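Local atomic coordinates of protein-glutamine gamma-glutamyltransferase (Pagrus major, PDB entry 1G0D), a protein that probably catalyses calcium-dependent cross-linking of proteins, joining the side chain of a peptide-bound glutamine to a lysine or another primary amine with release of ammonia. Residues D343-N348 / L381-D386; W351-P356 / C371-I376. One frame throughout, in Å; residues are numbered along the deposited sequence.

Interaction 1: D343-N348 / L381-D386; sequences DLPEGN and LGVKYD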
# COMPACT_ATOMS: atom_id res chain seq x y z
N ASP A 343 18.37 -0.70 -16.04
CA ASP A 343 18.43 0.65 -16.57
C ASP A 343 19.38 1.57 -15.78
O ASP A 343 19.51 2.74 -16.11
CB ASP A 343 17.02 1.27 -16.62
CG ASP A 343 16.36 1.36 -15.25
OD1 ASP A 343 16.52 0.43 -14.45
OD2 ASP A 343 15.67 2.37 -14.99
N LEU A 344 20.04 1.05 -14.75
CA LEU A 344 20.93 1.85 -13.93
C LEU A 344 22.21 1.10 -13.60
O LEU A 344 22.32 -0.11 -13.80
CB LEU A 344 20.28 2.23 -12.60
CG LEU A 344 18.79 2.41 -12.33
CD1 LEU A 344 18.52 2.32 -10.83
CD2 LEU A 344 18.31 3.73 -12.87
N PRO A 345 23.21 1.81 -13.07
CA PRO A 345 24.47 1.18 -12.70
C PRO A 345 24.30 -0.05 -11.81
O PRO A 345 23.23 -0.28 -11.23
CB PRO A 345 25.20 2.30 -11.97
CG PRO A 345 24.71 3.50 -12.61
CD PRO A 345 23.26 3.26 -12.84
N GLU A 346 25.38 -0.83 -11.74
CA GLU A 346 25.47 -2.05 -10.95
C GLU A 346 25.14 -1.70 -9.53
O GLU A 346 25.63 -0.69 -9.03
CB GLU A 346 26.91 -2.57 -10.99
CG GLU A 346 27.07 -4.09 -10.96
CD GLU A 346 27.32 -4.70 -12.37
OE1 GLU A 346 26.33 -4.87 -13.15
OE2 GLU A 346 28.49 -5.00 -12.69
N GLY A 347 24.31 -2.49 -8.86
CA GLY A 347 24.05 -2.22 -7.46
C GLY A 347 22.71 -1.75 -6.99
O GLY A 347 22.45 -1.72 -5.80
N ASN A 348 21.83 -1.40 -7.92
CA ASN A 348 20.54 -0.89 -7.55
C ASN A 348 19.43 -1.90 -7.68
O ASN A 348 18.25 -1.56 -7.70
CB ASN A 348 20.26 0.34 -8.39
CG ASN A 348 21.36 1.38 -8.24
OD1 ASN A 348 21.48 2.04 -7.21
ND2 ASN A 348 22.18 1.52 -9.28
N LEU A 381 21.44 10.17 -5.00
CA LEU A 381 20.23 10.81 -5.46
C LEU A 381 20.25 10.95 -6.97
O LEU A 381 19.31 11.45 -7.55
CB LEU A 381 20.11 12.19 -4.84
CG LEU A 381 19.55 12.39 -3.43
CD1 LEU A 381 19.91 11.24 -2.54
CD2 LEU A 381 20.09 13.69 -2.84
N GLY A 382 21.31 10.49 -7.63
CA GLY A 382 21.38 10.64 -9.08
C GLY A 382 20.74 9.64 -10.02
O GLY A 382 20.83 9.79 -11.24
N VAL A 383 20.06 8.63 -9.49
CA VAL A 383 19.44 7.60 -10.32
C VAL A 383 17.95 7.77 -10.42
O VAL A 383 17.32 8.28 -9.50
CB VAL A 383 19.71 6.18 -9.76
CG1 VAL A 383 21.16 5.86 -9.91
CG2 VAL A 383 19.36 6.08 -8.28
N LYS A 384 17.37 7.36 -11.55
CA LYS A 384 15.93 7.46 -11.70
C LYS A 384 15.34 6.27 -10.94
O LYS A 384 15.96 5.21 -10.90
CB LYS A 384 15.52 7.41 -13.16
CG LYS A 384 16.36 6.55 -13.99
CD LYS A 384 15.92 6.67 -15.43
CE LYS A 384 16.96 6.09 -16.44
NZ LYS A 384 17.13 4.62 -16.30
N TYR A 385 14.16 6.43 -10.32
CA TYR A 385 13.39 7.68 -10.32
C TYR A 385 13.05 8.31 -8.97
O TYR A 385 12.64 7.64 -8.01
CB TYR A 385 12.07 7.50 -11.04
CG TYR A 385 12.14 6.81 -12.36
CD1 TYR A 385 11.99 7.54 -13.53
CD2 TYR A 385 12.29 5.42 -12.46
CE1 TYR A 385 11.98 6.92 -14.77
CE2 TYR A 385 12.28 4.78 -13.72
CZ TYR A 385 12.12 5.55 -14.86
OH TYR A 385 12.06 4.97 -16.10
N ASP A 386 13.19 9.64 -8.94
CA ASP A 386 12.84 10.49 -7.80
C ASP A 386 13.53 10.22 -6.48
O ASP A 386 12.94 10.39 -5.41
CB ASP A 386 11.33 10.46 -7.65
CG ASP A 386 10.61 10.51 -9.01
OD1 ASP A 386 10.78 11.50 -9.74
OD2 ASP A 386 9.88 9.57 -9.38
O HOH W 1 14.54 3.49 -17.53

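Interaction 2: W351-P356 / C371-I376; sequences WQVLDP and CPVAAI. With SO4 (sulfate ion), chain B.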
# COMPACT_ATOMS: atom_id res chain seq x y z
N TRP A 351 14.75 -4.34 -4.03
CA TRP A 351 13.55 -3.57 -3.72
C TRP A 351 13.59 -2.12 -4.22
O TRP A 351 14.58 -1.41 -4.02
CB TRP A 351 13.30 -3.54 -2.20
CG TRP A 351 13.00 -4.85 -1.57
CD1 TRP A 351 13.83 -5.56 -0.75
CD2 TRP A 351 11.80 -5.63 -1.71
NE1 TRP A 351 13.21 -6.74 -0.37
CE2 TRP A 351 11.98 -6.80 -0.94
CE3 TRP A 351 10.61 -5.45 -2.40
CZ2 TRP A 351 10.99 -7.78 -0.85
CZ3 TRP A 351 9.63 -6.42 -2.31
CH2 TRP A 351 9.83 -7.58 -1.53
N GLN A 352 12.50 -1.67 -4.84
CA GLN A 352 12.38 -0.32 -5.36
C GLN A 352 11.18 0.30 -4.71
O GLN A 352 10.16 -0.34 -4.54
CB GLN A 352 12.17 -0.36 -6.86
CG GLN A 352 13.00 -1.41 -7.53
CD GLN A 352 14.41 -0.97 -7.72
OE1 GLN A 352 14.65 0.13 -8.21
NE2 GLN A 352 15.35 -1.81 -7.36
N VAL A 353 11.31 1.56 -4.34
CA VAL A 353 10.22 2.28 -3.72
C VAL A 353 9.34 2.90 -4.77
O VAL A 353 9.82 3.59 -5.64
CB VAL A 353 10.77 3.42 -2.80
CG1 VAL A 353 9.65 4.36 -2.38
CG2 VAL A 353 11.41 2.83 -1.58
N LEU A 354 8.04 2.61 -4.70
CA LEU A 354 7.02 3.15 -5.61
C LEU A 354 5.99 3.88 -4.68
O LEU A 354 5.28 3.25 -3.88
CB LEU A 354 6.31 2.00 -6.34
CG LEU A 354 6.61 1.63 -7.78
CD1 LEU A 354 7.69 2.48 -8.30
CD2 LEU A 354 7.01 0.21 -7.88
N ASP A 355 5.92 5.20 -4.77
CA ASP A 355 5.00 5.93 -3.92
C ASP A 355 3.88 6.49 -4.79
O ASP A 355 4.09 7.39 -5.59
CB ASP A 355 5.75 7.05 -3.22
CG ASP A 355 5.00 7.60 -2.02
OD1 ASP A 355 3.81 7.25 -1.86
OD2 ASP A 355 5.59 8.37 -1.25
N PRO A 356 2.66 5.92 -4.66
CA PRO A 356 1.53 6.41 -5.48
C PRO A 356 1.03 7.82 -5.10
O PRO A 356 0.38 8.50 -5.92
CB PRO A 356 0.45 5.33 -5.28
CG PRO A 356 1.09 4.22 -4.44
CD PRO A 356 2.26 4.83 -3.75
N CYS A 371 12.35 3.75 -7.34
CA CYS A 371 13.64 4.20 -6.81
C CYS A 371 14.33 3.13 -5.95
O CYS A 371 13.77 2.65 -4.97
CB CYS A 371 13.45 5.48 -5.95
SG CYS A 371 15.00 6.01 -5.20
N PRO A 372 15.57 2.77 -6.28
CA PRO A 372 16.26 1.77 -5.48
C PRO A 372 16.30 2.12 -4.02
O PRO A 372 16.79 3.18 -3.67
CB PRO A 372 17.66 1.75 -6.07
CG PRO A 372 17.45 2.15 -7.50
CD PRO A 372 16.43 3.24 -7.39
N VAL A 373 15.80 1.26 -3.15
CA VAL A 373 15.91 1.53 -1.72
C VAL A 373 17.42 1.62 -1.34
O VAL A 373 17.79 2.23 -0.33
CB VAL A 373 15.29 0.41 -0.91
CG1 VAL A 373 15.51 0.66 0.56
CG2 VAL A 373 13.85 0.28 -1.23
N ALA A 374 18.28 1.01 -2.15
CA ALA A 374 19.73 1.02 -1.89
C ALA A 374 20.35 2.37 -2.19
O ALA A 374 21.35 2.72 -1.57
CB ALA A 374 20.43 -0.03 -2.73
N ALA A 375 19.76 3.10 -3.15
CA ALA A 375 20.24 4.43 -3.53
C ALA A 375 19.90 5.33 -2.37
O ALA A 375 20.59 6.30 -2.11
CB ALA A 375 19.56 4.91 -4.78
N ILE A 376 18.83 5.02 -1.67
CA ILE A 376 18.47 5.84 -0.51
C ILE A 376 19.49 5.56 0.60
O ILE A 376 20.13 6.48 1.12
CB ILE A 376 17.02 5.52 0.00
CG1 ILE A 376 15.99 5.76 -1.12
CG2 ILE A 376 16.71 6.36 1.22
CD1 ILE A 376 16.06 7.14 -1.70
S SO4 B . 14.26 -8.27 2.86
O1 SO4 B . 14.87 -7.12 2.39
O2 SO4 B . 13.76 -8.98 1.74
O3 SO4 B . 15.34 -9.00 3.34
O4 SO4 B . 13.35 -7.94 3.92
O HOH W 2 17.66 -1.53 -3.85

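Interaction 1: D343-N348 / L381-D386
Two surface loops of the transglutaminase core meet where Asp343 and Leu344, in the connection between strands 329-339 and 350-355, lie against Val383 and Lys384, which lead into helix 387-395. The polar half belongs to Lys384. Its chain is extended through chi2 and chi3 and bends at chi4 (65°), which puts NZ beside Asp343. NZ of Lys384 grips Asp343 twice, bonding to its backbone O at 3.0 Å and forming a salt bridge to OD2, also at 3.0 Å. It reaches the carboxylate from above its plane and likewise stands above the plane of the carbonyl. Asp343 OD2 is shared: Arg341 makes a second salt bridge to it, and water 1 donates to it from 3.0 Å while lying 3.2 Å from Tyr385 OH. Two cations around one oxygen would probably keep this carboxylate charged.

The apolar half is centred on Leu344. Its CD2 lies 3.6 Å from CG of Lys384. Its CD1 is 4.2 Å from CB of Val383, and the Leu344 and Val383 side chains cross at about a right angle. Beyond Leu344 a type II turn runs from Pro345 to Asn348, where Asn348 ND2 bonds back to Pro345 O at 2.9 Å. Leu344 and Asn348 pack on Pro372 of strand 368-372, while Asp343 and Tyr385 touch Val213 of helix 212-223.

Interaction 2: W351-P356 / C371-I376
Val353 and Cys371 share two backbone hydrogen bonds, Val353 N to Cys371 O at 2.8 Å and Cys371 N to Val353 O at 3.1 Å. A third, nearly straight bond runs from Val373 N to Trp351 O (3.1 Å, 173°); water 2 bridges the same carbonyl to Ala374 N. Gln352 OE1 accepts from Arg341, and its NE2 donates to the O atoms of Asn348 and Gly350. Pro372, with no N-H to give, sits opposite Gln352 as the non-hydrogen-bonded pair. This is the edge of an antiparallel sheet, where the outermost strand 368-372 borders 350-355 and runs on into helix 373-378. Strand 350-355 carries the catalytic Asp355, whose OD2 bonds to His332 NE2.

Apolar contacts gather on Val373. Its CG2 meets CG2 of Val353 at 3.5 Å, the side chains crossing at about a right angle, and lies 4.0 Å from CB of Trp351. Gln352 bends at chi2 (-80°), which swings CD back toward Pro372. OE1 of Gln352 lies 3.5 Å from CG of Pro372.

Another polar contact is to a sulfate ion: Trp351 NE1 bonds to its O2 (3.1 Å), in the indole plane, and weakly to O1. Arg291 also holds the anion and makes a cation-pi contact with the ring, which Trp338 and Tyr154 meet edge-to-face. An alanine at Trp351 removes the indole, and Arg291, Trp338 and Tyr154 would probably face a gap, with the sulfate held less firmly.

Interaction 2 is nested within the chain loop that interaction 1 closes, and their centres are about 10 Å apart. They touch at three places. O of Tyr385 comes 3.1 Å from CB of Cys371. CG of Pro372 lies 3.5 Å from both CD1 of Leu344 and CB of Asn348. The third brings CG2 of Val383 within 3.7 Å of CB of Ala375 in helix 373-378. Arg341 ties both together through Asp343 and Gln352. Interaction 2 holds Asp355 of the catalytic triad with Cys272 and His332, and the side chain of Val353 is about 8 Å from that of His332. From interaction 1, the Tyr385 side chain is about 10 Å from that of Asp355.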